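Local coordinates for bacteriocin immunity protein (Pseudomonas aeruginosa, PDB 4UHP) that binds the nuclease domain of pyocin AP41 in a very tight complex and so probably protects the producing cell from its own toxin, at residues 18-22 with 37-42. Residues are numbered along the deposited sequence; the frame is centred on the assembly and turned at random.
Sequences IIEEF and RMDKLV
E21 and R37 join the two segments through a two-pronged salt bridge. The guanidinium of R37 presents its NE and NH2 edge to the carboxylate, whose plane is turned 31° from its own. NH2 donates to E21 OE1 over 3.2 Å, meeting the oxygen on its syn side, while NE points almost straight at E21 OE2; that second separation is modelled improbably short, and its exact length is doubtful. E21 reaches across because its CG stands anti to the backbone N (chi1 -160°) and the chain runs on extended, with S27 touching both charged residues. L41 CD1 lies over one face of the E21 carboxylate, 3.8 Å from E21 CD.

Apolar packing continues beside the ion pair. L41 turns CD2 to I18 CG2 at 4.2 Å. Its CB meets F22 CZ at 3.6 Å, and V42 CG2 reaches the edge of the same ring, 3.5 Å from F22 CE1.

A CH-pi contact is made over one face of F22: M38, bent at chi2 and chi3, curls its methyl CE to 3.9 Å from the ring centroid, 25° off the normal and offset toward the rim. F22, M38 and V42 also pack on aromatic side chains of the bound nuclease chain.

The contact thus joins segment 18-22, on helix 12-19, to helix 31-49 within the four-helix fold of the colicin and pyocin immunity proteins, next to the interface with the bound nuclease.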
ATOM      1  N   ILE D  18     -14.536  -4.861  10.360  1.00 25.83           N
ATOM      2  CA  ILE D  18     -13.353  -5.264   9.607  1.00 26.36           C
ATOM      3  C   ILE D  18     -12.757  -4.086   8.843  1.00 28.12           C
ATOM      4  O   ILE D  18     -11.537  -3.899   8.821  1.00 24.52           O
ATOM      5  CB  ILE D  18     -13.676  -6.398   8.613  1.00 28.48           C
ATOM      6  CG1 ILE D  18     -14.140  -7.650   9.356  1.00 31.86           C
ATOM      7  CG2 ILE D  18     -12.471  -6.716   7.745  1.00 27.19           C
ATOM      8  CD1 ILE D  18     -14.455  -8.809   8.441  1.00 36.49           C
ATOM      9  N   ILE D  19     -13.624  -3.292   8.219  1.00 25.62           N
ATOM     10  CA  ILE D  19     -13.180  -2.162   7.412  1.00 23.64           C
ATOM     11  C   ILE D  19     -12.453  -1.114   8.258  1.00 24.71           C
ATOM     12  O   ILE D  19     -11.475  -0.510   7.811  1.00 18.23           O
ATOM     13  CB  ILE D  19     -14.361  -1.500   6.680  1.00 22.61           C
ATOM     14  CG1 ILE D  19     -15.111  -2.539   5.844  1.00 23.15           C
ATOM     15  CG2 ILE D  19     -13.873  -0.375   5.789  1.00 21.42           C
ATOM     16  CD1 ILE D  19     -14.222  -3.272   4.856  1.00 19.37           C
ATOM     17  N   GLU D  20     -12.918  -0.918   9.487  1.00 25.72           N
ATOM     18  CA  GLU D  20     -12.306   0.047  10.394  1.00 29.23           C
ATOM     19  C   GLU D  20     -10.839  -0.286  10.669  1.00 30.05           C
ATOM     20  O   GLU D  20     -10.045   0.591  11.007  1.00 23.03           O
ATOM     21  CB  GLU D  20     -13.087   0.111  11.708  1.00 35.22           C
ATOM     22  CG  GLU D  20     -14.429   0.814  11.592  1.00 42.03           C
ATOM     23  CD  GLU D  20     -15.275   0.682  12.843  1.00 49.11           C
ATOM     24  OE1 GLU D  20     -14.986  -0.210  13.670  1.00 52.33           O
ATOM     25  OE2 GLU D  20     -16.236   1.465  12.995  1.00 51.96           O
ATOM     26  N   GLU D  21     -10.486  -1.556  10.508  1.00 24.93           N
ATOM     27  CA  GLU D  21      -9.128  -2.012  10.776  1.00 29.24           C
ATOM     28  C   GLU D  21      -8.153  -1.494   9.714  1.00 23.87           C
ATOM     29  O   GLU D  21      -6.938  -1.533   9.902  1.00 26.99           O
ATOM     30  CB  GLU D  21      -9.095  -3.543  10.856  1.00 34.98           C
ATOM     31  CG  GLU D  21      -7.888  -4.112  11.584  1.00 41.63           C
ATOM     32  CD  GLU D  21      -8.159  -5.472  12.210  1.00 40.36           C
ATOM     33  OE1 GLU D  21      -9.344  -5.852  12.336  1.00 38.79           O
ATOM     34  OE2 GLU D  21      -7.185  -6.163  12.575  1.00 39.52           O
ATOM     35  N   PHE D  22      -8.693  -0.995   8.605  1.00 23.58           N
ATOM     36  CA  PHE D  22      -7.874  -0.384   7.562  1.00 23.16           C
ATOM     37  C   PHE D  22      -7.579   1.087   7.859  1.00 29.19           C
ATOM     38  O   PHE D  22      -6.997   1.789   7.032  1.00 27.73           O
ATOM     39  CB  PHE D  22      -8.559  -0.514   6.200  1.00 18.99           C
ATOM     40  CG  PHE D  22      -8.654  -1.927   5.705  1.00 22.90           C
ATOM     41  CD1 PHE D  22      -7.621  -2.491   4.978  1.00 25.24           C
ATOM     42  CD2 PHE D  22      -9.773  -2.694   5.975  1.00 28.94           C
ATOM     43  CE1 PHE D  22      -7.704  -3.793   4.526  1.00 29.42           C
ATOM     44  CE2 PHE D  22      -9.862  -3.996   5.526  1.00 32.00           C
ATOM     45  CZ  PHE D  22      -8.825  -4.547   4.801  1.00 31.19           C
ATOM     46  N   ARG D  37      -1.650  -9.800   8.518  1.00 30.51           N
ATOM     47  CA  ARG D  37      -3.060  -9.745   8.887  1.00 32.25           C
ATOM     48  C   ARG D  37      -3.828  -8.852   7.919  1.00 32.64           C
ATOM     49  O   ARG D  37      -4.915  -9.207   7.464  1.00 26.96           O
ATOM     50  CB  ARG D  37      -3.248  -9.241  10.321  1.00 33.94           C
ATOM     51  CG  ARG D  37      -4.694  -8.863  10.623  1.00 35.71           C
ATOM     52  CD  ARG D  37      -4.983  -8.740  12.108  1.00 36.77           C
ATOM     53  NE  ARG D  37      -6.390  -8.415  12.332  1.00 38.93           N
ATOM     54  CZ  ARG D  37      -7.365  -9.316  12.398  1.00 42.40           C
ATOM     55  NH1 ARG D  37      -7.089 -10.607  12.270  1.00 47.27           N
ATOM     56  NH2 ARG D  37      -8.616  -8.928  12.595  1.00 40.15           N
ATOM     57  N   MET D  38      -3.263  -7.692   7.605  1.00 25.28           N
ATOM     58  CA  MET D  38      -3.912  -6.778   6.673  1.00 23.29           C
ATOM     59  C   MET D  38      -3.947  -7.386   5.271  1.00 28.99           C
ATOM     60  O   MET D  38      -4.914  -7.197   4.532  1.00 27.04           O
ATOM     61  CB  MET D  38      -3.209  -5.420   6.669  1.00 28.71           C
ATOM     62  CG  MET D  38      -3.187  -4.733   8.029  1.00 23.79           C
ATOM     63  SD  MET D  38      -4.794  -4.731   8.864  1.00 26.07           S
ATOM     64  CE  MET D  38      -5.786  -3.803   7.699  1.00 24.49           C
ATOM     65  N   ASP D  39      -2.897  -8.126   4.914  1.00 25.67           N
ATOM     66  CA  ASP D  39      -2.884  -8.883   3.665  1.00 26.93           C
ATOM     67  C   ASP D  39      -4.094  -9.813   3.603  1.00 28.97           C
ATOM     68  O   ASP D  39      -4.800  -9.866   2.595  1.00 26.68           O
ATOM     69  CB  ASP D  39      -1.591  -9.695   3.527  1.00 30.05           C
ATOM     70  CG  ASP D  39      -0.397  -8.838   3.135  1.00 30.85           C
ATOM     71  OD1 ASP D  39      -0.500  -7.597   3.200  1.00 29.16           O
ATOM     72  OD2 ASP D  39       0.654  -9.407   2.768  1.00 34.61           O
ATOM     73  N   LYS D  40      -4.330 -10.534   4.696  1.00 27.79           N
ATOM     74  CA  LYS D  40      -5.447 -11.467   4.780  1.00 31.69           C
ATOM     75  C   LYS D  40      -6.795 -10.756   4.679  1.00 28.68           C
ATOM     76  O   LYS D  40      -7.720 -11.253   4.036  1.00 27.50           O
ATOM     77  CB  LYS D  40      -5.381 -12.263   6.085  1.00 34.93           C
ATOM     78  CG  LYS D  40      -6.515 -13.264   6.250  1.00 44.09           C
ATOM     79  CD  LYS D  40      -6.571 -13.833   7.658  1.00 47.87           C
ATOM     80  CE  LYS D  40      -7.773 -14.748   7.827  1.00 52.74           C
ATOM     81  NZ  LYS D  40      -7.888 -15.266   9.217  1.00 60.50           N
ATOM     82  N   LEU D  41      -6.901  -9.596   5.321  1.00 23.87           N
ATOM     83  CA  LEU D  41      -8.157  -8.848   5.339  1.00 27.24           C
ATOM     84  C   LEU D  41      -8.488  -8.275   3.964  1.00 23.49           C
ATOM     85  O   LEU D  41      -9.646  -8.281   3.544  1.00 25.16           O
ATOM     86  CB  LEU D  41      -8.100  -7.727   6.377  1.00 25.24           C
ATOM     87  CG  LEU D  41      -8.015  -8.156   7.844  1.00 26.98           C
ATOM     88  CD1 LEU D  41      -8.063  -6.942   8.756  1.00 29.64           C
ATOM     89  CD2 LEU D  41      -9.127  -9.134   8.186  1.00 28.19           C
ATOM     90  N   VAL D  42      -7.468  -7.779   3.270  1.00 22.73           N
ATOM     91  CA  VAL D  42      -7.636  -7.248   1.921  1.00 27.22           C
ATOM     92  C   VAL D  42      -8.161  -8.307   0.960  1.00 33.80           C
ATOM     93  O   VAL D  42      -9.138  -8.086   0.248  1.00 37.78           O
ATOM     94  CB  VAL D  42      -6.312  -6.696   1.351  1.00 27.99           C
ATOM     95  CG1 VAL D  42      -6.425  -6.489  -0.155  1.00 29.49           C
ATOM     96  CG2 VAL D  42      -5.927  -5.404   2.045  1.00 24.98           C
TER